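Local atomic coordinates of putative endo-1,4-beta-xylanase (Bacteroides thetaiotaomicron VPI-5482, PDB entry 5MSX), a protein that probably hydrolyses glycosidic bonds as a calcium-binding family 43 glycoside hydrolase, with arabinofuranosidase activity implied in the breakdown of plant pectin (rhamnogalacturonan II). Residues D270-E278 with T288-N296; A86-S95 with Y105-Y113. All blocks are in the same frame, centred on the assembly; numbering follows the deposited sequence.

Interaction 1. Residues D270-E278 with T288-N296; sequences DNYYFAYLE and TYVNQLKFN. With EDO (1,2-ethanediol), chain B; EDO (1,2-ethanediol), chain D.
Tyr276 lays one ring face over Tyr289, whose CB sits 4.0 Å from the ring centroid in a CH-pi contact, while Asn291 ND2 meets the ring edge in its plane, the amide and ring planes only 19° apart. Tyr276 CG stands between backbone N and carbonyl carbon (chi1 58°), which swings the ring back over the neighbouring strand. At the other end Phe295 points its edge at the face of Tyr272 in a T-shaped pair, Phe295 CE1 lying 3.9 Å from Tyr272 CG. Glu278 CB approaches Tyr289 CE1 at 3.5 Å; the Tyr289 hydroxyl and Glu278 OE2 share a water, that hydroxyl also bonds to Phe25 O, and Glu278 OE2 also accepts Gly280 N. In the plane of the Tyr273 ring, at its edge, lies O2 of an ethanediol, probably from the crystallisation liquor; it accepts from Tyr273 OH and donates to Asn271 OD1. The two strands form an antiparallel hairpin, 272-278 with 287-293, in a blade of the five-bladed beta-propeller characteristic of family 43; strand 272-278 also pairs with 261-264 on its other side. Paired backbone bonds join Phe274 with Asn291 and Tyr276 with Tyr289, the Phe274 N to Asn291 O bond being 2.8 Å long and almost straight (178°). With an alanine here instead of Tyr276, the CB of Tyr289 is likely to lose its ring cover and a gap to open beside Asn291, whose OD1 is held separately by Thr307. On the face carrying Ala275, Val290 CG2 packs 4.0 Å from Ala275 CB.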
loop_
_atom_site.group_PDB
_atom_site.type_symbol
_atom_site.label_atom_id
_atom_site.label_comp_id
_atom_site.label_asym_id
_atom_site.label_seq_id
_atom_site.Cartn_x
_atom_site.Cartn_y
_atom_site.Cartn_z
ATOM N N ASP C 270 8.780 25.976 8.886
ATOM C CA ASP C 270 9.872 26.105 7.905
ATOM C C ASP C 270 11.242 26.180 8.600
ATOM O O ASP C 270 12.182 26.763 8.063
ATOM C CB ASP C 270 9.669 27.349 7.028
ATOM C CG ASP C 270 10.613 27.378 5.802
ATOM O OD1 ASP C 270 10.650 26.377 5.061
ATOM O OD2 ASP C 270 11.313 28.395 5.567
ATOM N N ASN C 271 11.361 25.605 9.796
ATOM C CA ASN C 271 12.610 25.665 10.533
ATOM C C ASN C 271 13.308 24.375 10.236
ATOM O O ASN C 271 12.845 23.319 10.664
ATOM C CB ASN C 271 12.362 25.832 12.031
ATOM C CG ASN C 271 11.530 27.063 12.348
ATOM O OD1 ASN C 271 10.626 27.007 13.183
ATOM N ND2 ASN C 271 11.819 28.176 11.677
ATOM N N TYR C 272 14.375 24.445 9.449
ATOM C CA TYR C 272 15.144 23.244 9.121
ATOM C C TYR C 272 16.372 23.153 10.040
ATOM O O TYR C 272 16.906 24.177 10.484
ATOM C CB TYR C 272 15.557 23.259 7.647
ATOM C CG TYR C 272 14.452 22.898 6.710
ATOM C CD1 TYR C 272 13.374 23.759 6.508
ATOM C CD2 TYR C 272 14.436 21.673 6.058
ATOM C CE1 TYR C 272 12.339 23.427 5.647
ATOM C CE2 TYR C 272 13.400 21.331 5.204
ATOM C CZ TYR C 272 12.361 22.206 5.008
ATOM O OH TYR C 272 11.330 21.863 4.174
ATOM N N TYR C 273 16.771 21.909 10.317
ATOM C CA TYR C 273 17.922 21.561 11.154
ATOM C C TYR C 273 18.764 20.502 10.452
ATOM O O TYR C 273 18.249 19.692 9.694
ATOM C CB TYR C 273 17.457 21.028 12.528
ATOM C CG TYR C 273 16.681 22.069 13.280
ATOM C CD1 TYR C 273 17.322 23.026 14.073
ATOM C CD2 TYR C 273 15.306 22.156 13.123
ATOM C CE1 TYR C 273 16.593 24.019 14.722
ATOM C CE2 TYR C 273 14.565 23.128 13.777
ATOM C CZ TYR C 273 15.209 24.055 14.564
ATOM O OH TYR C 273 14.440 25.022 15.161
ATOM N N PHE C 274 20.053 20.540 10.742
ATOM C CA PHE C 274 21.075 19.630 10.205
ATOM C C PHE C 274 21.680 18.885 11.403
ATOM O O PHE C 274 22.182 19.515 12.340
ATOM C CB PHE C 274 22.142 20.456 9.470
ATOM C CG PHE C 274 23.316 19.663 8.991
ATOM C CD1 PHE C 274 23.170 18.707 7.958
ATOM C CD2 PHE C 274 24.579 19.868 9.537
ATOM C CE1 PHE C 274 24.265 17.995 7.492
ATOM C CE2 PHE C 274 25.687 19.151 9.071
ATOM C CZ PHE C 274 25.538 18.216 8.061
ATOM N N ALA C 275 21.597 17.561 11.390
ATOM C CA ALA C 275 22.224 16.727 12.409
ATOM C C ALA C 275 23.401 16.077 11.777
ATOM O O ALA C 275 23.323 15.673 10.616
ATOM C CB ALA C 275 21.278 15.670 12.873
ATOM N N TYR C 276 24.492 15.946 12.529
ATOM C CA TYR C 276 25.718 15.357 11.984
ATOM C C TYR C 276 26.521 14.617 13.056
ATOM O O TYR C 276 26.485 14.950 14.229
ATOM C CB TYR C 276 26.583 16.427 11.333
ATOM C CG TYR C 276 26.979 17.542 12.284
ATOM C CD1 TYR C 276 26.102 18.585 12.566
ATOM C CD2 TYR C 276 28.227 17.554 12.912
ATOM C CE1 TYR C 276 26.466 19.605 13.442
ATOM C CE2 TYR C 276 28.579 18.564 13.794
ATOM C CZ TYR C 276 27.700 19.588 14.051
ATOM O OH TYR C 276 28.050 20.614 14.923
ATOM N N LEU C 277 27.251 13.609 12.625
ATOM C CA LEU C 277 28.229 12.985 13.507
ATOM C C LEU C 277 29.475 13.861 13.537
ATOM O O LEU C 277 29.693 14.669 12.616
ATOM C CB LEU C 277 28.539 11.547 13.049
ATOM C CG LEU C 277 29.370 11.381 11.782
ATOM C CD1 LEU C 277 30.870 11.601 12.010
ATOM C CD2 LEU C 277 29.134 9.982 11.181
ATOM N N GLU C 278 30.302 13.655 14.580
ATOM C CA GLU C 278 31.538 14.384 14.771
ATOM C C GLU C 278 32.616 13.354 15.125
ATOM O O GLU C 278 32.302 12.307 15.705
ATOM C CB GLU C 278 31.374 15.475 15.845
ATOM C CG GLU C 278 32.434 16.603 15.813
ATOM C CD GLU C 278 33.662 16.345 16.714
ATOM O OE1 GLU C 278 34.638 17.162 16.631
ATOM O OE2 GLU C 278 33.658 15.341 17.514
ATOM N N THR C 288 26.636 12.861 18.095
ATOM C CA THR C 288 25.791 13.559 17.107
ATOM C C THR C 288 25.398 14.909 17.663
ATOM O O THR C 288 25.120 15.036 18.866
ATOM C CB THR C 288 24.565 12.728 16.664
ATOM O OG1 THR C 288 25.009 11.622 15.872
ATOM C CG2 THR C 288 23.569 13.552 15.788
ATOM N N TYR C 289 25.458 15.925 16.798
ATOM C CA TYR C 289 25.156 17.312 17.139
ATOM C C TYR C 289 24.126 17.856 16.155
ATOM O O TYR C 289 24.011 17.348 15.032
ATOM C CB TYR C 289 26.439 18.159 17.049
ATOM C CG TYR C 289 27.496 17.666 18.023
ATOM C CD1 TYR C 289 28.313 16.599 17.693
ATOM C CD2 TYR C 289 27.601 18.192 19.293
ATOM C CE1 TYR C 289 29.243 16.107 18.576
ATOM C CE2 TYR C 289 28.559 17.713 20.193
ATOM C CZ TYR C 289 29.374 16.658 19.826
ATOM O OH TYR C 289 30.352 16.149 20.682
ATOM N N VAL C 290 23.433 18.914 16.559
ATOM C CA VAL C 290 22.372 19.549 15.737
ATOM C C VAL C 290 22.617 21.066 15.678
ATOM O O VAL C 290 22.931 21.710 16.706
ATOM C CB VAL C 290 20.945 19.225 16.279
ATOM C CG1 VAL C 290 19.843 19.880 15.431
ATOM C CG2 VAL C 290 20.699 17.721 16.284
ATOM N N ASN C 291 22.483 21.629 14.474
ATOM C CA ASN C 291 22.467 23.091 14.275
ATOM C C ASN C 291 21.397 23.443 13.285
ATOM O O ASN C 291 20.922 22.589 12.517
ATOM C CB ASN C 291 23.798 23.593 13.716
ATOM C CG ASN C 291 24.876 23.623 14.749
ATOM O OD1 ASN C 291 24.793 24.379 15.747
ATOM N ND2 ASN C 291 25.872 22.789 14.560
ATOM N N GLN C 292 21.070 24.722 13.247
ATOM C CA GLN C 292 20.134 25.254 12.234
ATOM C C GLN C 292 20.669 25.158 10.807
ATOM O O GLN C 292 21.872 25.280 10.584
ATOM C CB GLN C 292 19.828 26.734 12.505
ATOM C CG GLN C 292 19.089 26.976 13.807
ATOM C CD GLN C 292 18.974 28.468 14.106
ATOM O OE1 GLN C 292 19.961 29.196 14.138
ATOM N NE2 GLN C 292 17.775 28.915 14.320
ATOM N N LEU C 293 19.751 24.938 9.870
ATOM C CA LEU C 293 20.031 24.933 8.456
ATOM C C LEU C 293 19.166 26.045 7.837
ATOM O O LEU C 293 17.942 26.085 8.023
ATOM C CB LEU C 293 19.706 23.569 7.839
ATOM C CG LEU C 293 20.034 23.503 6.329
ATOM C CD1 LEU C 293 21.354 22.809 6.131
ATOM C CD2 LEU C 293 18.974 22.788 5.561
ATOM N N LYS C 294 19.831 26.934 7.101
ATOM C CA LYS C 294 19.189 28.109 6.507
ATOM C C LYS C 294 19.443 28.148 5.010
ATOM O O LYS C 294 20.399 27.542 4.483
ATOM C CB LYS C 294 19.697 29.401 7.152
ATOM C CG LYS C 294 19.318 29.515 8.621
ATOM C CD LYS C 294 19.690 30.872 9.189
ATOM C CE LYS C 294 19.435 30.920 10.684
ATOM N NZ LYS C 294 19.277 32.328 11.138
ATOM N N PHE C 295 18.553 28.868 4.337
ATOM C CA PHE C 295 18.561 28.993 2.894
ATOM C C PHE C 295 18.629 30.477 2.528
ATOM O O PHE C 295 18.080 31.335 3.236
ATOM C CB PHE C 295 17.288 28.377 2.280
ATOM C CG PHE C 295 17.088 26.923 2.612
ATOM C CD1 PHE C 295 16.474 26.548 3.794
ATOM C CD2 PHE C 295 17.506 25.932 1.737
ATOM C CE1 PHE C 295 16.310 25.204 4.124
ATOM C CE2 PHE C 295 17.332 24.588 2.038
ATOM C CZ PHE C 295 16.743 24.218 3.242
ATOM N N ASN C 296 19.283 30.758 1.410
ATOM C CA ASN C 296 19.204 32.063 0.768
ATOM C C ASN C 296 17.936 32.112 -0.057
ATOM O O ASN C 296 17.270 31.068 -0.282
ATOM C CB ASN C 296 20.388 32.272 -0.115
ATOM C CG ASN C 296 21.688 32.221 0.637
ATOM O OD1 ASN C 296 21.883 32.960 1.607
ATOM N ND2 ASN C 296 22.612 31.377 0.175
HETATM C C1 EDO B . 22.808 28.065 8.059
HETATM O O1 EDO B . 22.946 26.816 7.342
HETATM C C2 EDO B . 23.710 28.316 9.254
HETATM O O2 EDO B . 23.594 27.273 10.273
HETATM C C1 EDO D . 10.002 25.145 16.834
HETATM O O1 EDO D . 9.935 23.834 16.232
HETATM C C2 EDO D . 11.343 25.790 16.490
HETATM O O2 EDO D . 11.813 25.278 15.222
HETATM O O HOH W 1 15.579 26.898 8.549
HETATM O O HOH W 2 32.014 14.078 19.362
#

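Interaction 2. Residues A86-S95 with Y105-Y113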
loop_
_atom_site.group_PDB
_atom_site.type_symbol
_atom_site.label_atom_id
_atom_site.label_comp_id
_atom_site.label_asym_id
_atom_site.label_seq_id
_atom_site.Cartn_x
_atom_site.Cartn_y
_atom_site.Cartn_z
ATOM N N ALA C 86 16.985 -8.341 14.728
ATOM C CA ALA C 86 18.290 -7.808 14.352
ATOM C C ALA C 86 19.100 -7.345 15.543
ATOM O O ALA C 86 20.191 -6.811 15.355
ATOM C CB ALA C 86 18.114 -6.656 13.367
ATOM N N ALA C 87 18.594 -7.570 16.751
ATOM C CA ALA C 87 19.143 -7.007 17.985
ATOM C C ALA C 87 20.612 -7.369 18.340
ATOM O O ALA C 87 21.227 -6.691 19.129
ATOM C CB ALA C 87 18.242 -7.355 19.153
ATOM N N LYS C 88 21.151 -8.430 17.773
ATOM C CA LYS C 88 22.533 -8.809 18.005
ATOM C C LYS C 88 23.326 -8.819 16.710
ATOM O O LYS C 88 24.451 -9.303 16.668
ATOM C CB LYS C 88 22.556 -10.172 18.692
ATOM C CG LYS C 88 21.571 -10.244 19.865
ATOM C CD LYS C 88 22.001 -11.266 20.892
ATOM C CE LYS C 88 20.847 -11.679 21.794
ATOM N NZ LYS C 88 21.241 -12.812 22.684
ATOM N N GLU C 89 22.771 -8.231 15.658
ATOM C CA GLU C 89 23.497 -8.094 14.412
ATOM C C GLU C 89 24.212 -6.771 14.459
ATOM O O GLU C 89 23.883 -5.939 15.288
ATOM C CB GLU C 89 22.533 -8.126 13.210
ATOM C CG GLU C 89 21.538 -9.285 13.245
ATOM C CD GLU C 89 22.211 -10.625 13.469
ATOM O OE1 GLU C 89 23.146 -10.944 12.707
ATOM O OE2 GLU C 89 21.806 -11.341 14.409
ATOM N N LYS C 90 25.171 -6.587 13.556
ATOM C CA LYS C 90 25.789 -5.287 13.337
ATOM C C LYS C 90 24.817 -4.395 12.553
ATOM O O LYS C 90 24.391 -4.747 11.477
ATOM C CB LYS C 90 27.075 -5.463 12.572
ATOM C CG LYS C 90 27.975 -4.237 12.573
ATOM C CD LYS C 90 29.281 -4.558 11.877
ATOM C CE LYS C 90 29.113 -4.727 10.383
ATOM N NZ LYS C 90 30.456 -4.713 9.741
ATOM N N TYR C 91 24.478 -3.248 13.121
ATOM C CA TYR C 91 23.320 -2.463 12.725
ATOM C C TYR C 91 23.773 -1.022 12.460
ATOM O O TYR C 91 24.191 -0.348 13.377
ATOM C CB TYR C 91 22.303 -2.500 13.859
ATOM C CG TYR C 91 20.966 -1.950 13.467
ATOM C CD1 TYR C 91 19.995 -2.773 12.907
ATOM C CD2 TYR C 91 20.661 -0.595 13.647
ATOM C CE1 TYR C 91 18.751 -2.276 12.550
ATOM C CE2 TYR C 91 19.412 -0.089 13.276
ATOM C CZ TYR C 91 18.464 -0.942 12.732
ATOM O OH TYR C 91 17.219 -0.494 12.369
ATOM N N TRP C 92 23.725 -0.610 11.211
ATOM C CA TRP C 92 24.171 0.672 10.756
ATOM C C TRP C 92 23.097 1.464 10.040
ATOM O O TRP C 92 22.329 0.916 9.216
ATOM C CB TRP C 92 25.275 0.500 9.713
ATOM C CG TRP C 92 26.566 -0.010 10.225
ATOM C CD1 TRP C 92 26.973 -0.095 11.520
ATOM C CD2 TRP C 92 27.648 -0.456 9.428
ATOM N NE1 TRP C 92 28.231 -0.584 11.574
ATOM C CE2 TRP C 92 28.678 -0.808 10.299
ATOM C CE3 TRP C 92 27.844 -0.577 8.045
ATOM C CZ2 TRP C 92 29.907 -1.311 9.847
ATOM C CZ3 TRP C 92 29.044 -1.083 7.581
ATOM C CH2 TRP C 92 30.074 -1.445 8.481
ATOM N N ALA C 93 23.123 2.763 10.315
ATOM C CA ALA C 93 22.629 3.783 9.418
ATOM C C ALA C 93 21.163 3.550 8.951
ATOM O O ALA C 93 20.871 3.514 7.772
ATOM C CB ALA C 93 23.592 3.927 8.253
ATOM N N PRO C 94 20.253 3.379 9.897
ATOM C CA PRO C 94 18.845 3.263 9.527
ATOM C C PRO C 94 18.333 4.563 8.915
ATOM O O PRO C 94 18.734 5.686 9.340
ATOM C CB PRO C 94 18.135 3.048 10.863
ATOM C CG PRO C 94 19.024 3.700 11.854
ATOM C CD PRO C 94 20.429 3.568 11.339
ATOM N N SER C 95 17.415 4.396 7.972
ATOM C CA SER C 95 16.688 5.509 7.389
ATOM C C SER C 95 15.760 6.089 8.423
ATOM O O SER C 95 15.686 5.609 9.551
ATOM C CB SER C 95 15.882 5.011 6.186
ATOM O OG SER C 95 14.868 4.109 6.619
ATOM N N TYR C 105 7.832 1.824 7.602
ATOM C CA TYR C 105 8.946 1.099 6.995
ATOM C C TYR C 105 10.297 1.763 7.390
ATOM O O TYR C 105 10.380 2.979 7.513
ATOM C CB TYR C 105 8.810 1.088 5.485
ATOM C CG TYR C 105 7.592 0.377 4.960
ATOM C CD1 TYR C 105 6.345 1.036 4.874
ATOM C CD2 TYR C 105 7.673 -0.940 4.515
ATOM C CE1 TYR C 105 5.222 0.388 4.375
ATOM C CE2 TYR C 105 6.544 -1.607 4.025
ATOM C CZ TYR C 105 5.333 -0.940 3.957
ATOM O OH TYR C 105 4.244 -1.591 3.477
ATOM N N ILE C 106 11.329 0.948 7.579
ATOM C CA ILE C 106 12.656 1.434 7.862
ATOM C C ILE C 106 13.650 0.584 7.092
ATOM O O ILE C 106 13.387 -0.591 6.817
ATOM C CB ILE C 106 12.897 1.481 9.390
ATOM C CG1 ILE C 106 14.032 2.460 9.735
ATOM C CG2 ILE C 106 13.112 0.076 9.954
ATOM C CD1 ILE C 106 13.994 2.907 11.179
ATOM N N TYR C 107 14.759 1.193 6.675
ATOM C CA TYR C 107 15.699 0.558 5.768
ATOM C C TYR C 107 17.161 0.621 6.307
ATOM O O TYR C 107 17.984 1.409 5.828
ATOM C CB TYR C 107 15.579 1.172 4.393
ATOM C CG TYR C 107 14.164 1.183 3.840
ATOM C CD1 TYR C 107 13.242 2.130 4.263
ATOM C CD2 TYR C 107 13.742 0.237 2.906
ATOM C CE1 TYR C 107 11.947 2.153 3.772
ATOM C CE2 TYR C 107 12.441 0.256 2.395
ATOM C CZ TYR C 107 11.554 1.226 2.837
ATOM O OH TYR C 107 10.268 1.291 2.386
ATOM N N PRO C 108 17.477 -0.221 7.302
ATOM C CA PRO C 108 18.820 -0.197 7.892
ATOM C C PRO C 108 19.834 -1.040 7.142
ATOM O O PRO C 108 19.484 -1.791 6.216
ATOM C CB PRO C 108 18.570 -0.696 9.305
ATOM C CG PRO C 108 17.444 -1.654 9.143
ATOM C CD PRO C 108 16.552 -1.049 8.101
ATOM N N THR C 109 21.108 -0.868 7.500
ATOM C CA THR C 109 22.193 -1.642 6.906
ATOM C C THR C 109 22.651 -2.669 7.933
ATOM O O THR C 109 23.230 -2.316 8.953
ATOM C CB THR C 109 23.307 -0.731 6.433
ATOM O OG1 THR C 109 22.768 0.134 5.434
ATOM C CG2 THR C 109 24.490 -1.509 5.839
ATOM N N ILE C 110 22.326 -3.940 7.674
ATOM C CA ILE C 110 22.489 -5.003 8.680
ATOM C C ILE C 110 23.551 -5.964 8.175
ATOM O O ILE C 110 23.452 -6.496 7.061
ATOM C CB ILE C 110 21.150 -5.685 9.024
ATOM C CG1 ILE C 110 20.096 -4.619 9.371
ATOM C CG2 ILE C 110 21.310 -6.643 10.202
ATOM C CD1 ILE C 110 18.784 -5.124 9.965
ATOM N N ASN C 111 24.610 -6.103 8.977
ATOM C CA ASN C 111 25.832 -6.833 8.596
ATOM C C ASN C 111 26.323 -6.444 7.221
ATOM O O ASN C 111 26.638 -7.299 6.412
ATOM C CB ASN C 111 25.616 -8.349 8.728
ATOM C CG ASN C 111 25.205 -8.734 10.130
ATOM O OD1 ASN C 111 25.753 -8.235 11.108
ATOM N ND2 ASN C 111 24.218 -9.590 10.243
ATOM N N GLY C 112 26.362 -5.133 6.957
ATOM C CA GLY C 112 26.830 -4.593 5.669
ATOM C C GLY C 112 25.832 -4.436 4.524
ATOM O O GLY C 112 26.200 -3.960 3.437
ATOM N N TYR C 113 24.574 -4.817 4.728
ATOM C CA TYR C 113 23.618 -4.880 3.605
ATOM C C TYR C 113 22.269 -4.287 3.975
ATOM O O TYR C 113 21.809 -4.439 5.093
ATOM C CB TYR C 113 23.453 -6.334 3.095
ATOM C CG TYR C 113 24.689 -6.861 2.419
ATOM C CD1 TYR C 113 25.709 -7.444 3.148
ATOM C CD2 TYR C 113 24.846 -6.761 1.048
ATOM C CE1 TYR C 113 26.852 -7.924 2.518
ATOM C CE2 TYR C 113 25.974 -7.240 0.416
ATOM C CZ TYR C 113 26.970 -7.813 1.162
ATOM O OH TYR C 113 28.094 -8.253 0.527
HETATM O O HOH W 3 25.744 -3.337 9.241
HETATM O O HOH W 4 20.767 1.830 5.536
#
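Side-chain hydrogen bonds grip one end of the contact, where Asn111 works with both ends of its amide. Its ND2 donates to Glu89 OE1 (3.0 Å), which receives it on its anti lone pair, the carboxylate turned 84° from the amide plane, while Asn111 OD1 receives Lys90 N from a direction tilted off the carbonyl plane. Near the other end Ser95 OG accepts Tyr107 N at 2.9 Å and lies at the edge of the Tyr107 ring; chi1 of 66° sets this hydroxyl between the serine's own N and carbonyl carbon. Backbone bonds run from Asn111 N to Lys90 O and both ways between Trp92 and Thr109. They make a short antiparallel ladder in a blade of the family 43 beta-propeller, and beyond it the chain reverses through a type I' turn, Ile110 to Tyr113. Two waters extend the pairing: one donates to Lys90 O and Thr109 O and accepts Gly112 N, the other donates to Ala93 O and Tyr107 O and accepts Thr109 OG1. Apolar contacts fill the side bearing Tyr91 and Ile110. Pro108 CB comes within 3.4 Å of Tyr91 CZ, and Ile110 CD1 touches both Tyr91 CE1 and Ala86 CB, 3.8 Å from each. Tyr91 OH continues to Tyr82. On the side bearing Trp92, Lys90 CE lies 3.5 Å above the indole plane, offset toward its rim, and Lys90 NZ bonds to Leu59 O.

Overall arrangement
Interactions 1 and 2 belong to different blades of the same catalytic propeller and follow one another along the chain, interaction 2 first. Their centres lie 24 Å apart and their nearest atoms about 9 Å, so they do not touch. Both reach the central active-site region. From interaction 1 the side chain of Leu277 comes about 4 Å from that of Asp36, the predicted proton acceptor; from interaction 2 the side chain of Ala93 lies about 3 Å from that of Asp154, predicted to modulate the proton donor. Each is also about 4 Å from the side chain of His260, a calcium-binding residue in a structure of this protein, and a calcium ion lies about 9 Å from the side chain of Leu277 and about 5 Å from that of Ala93.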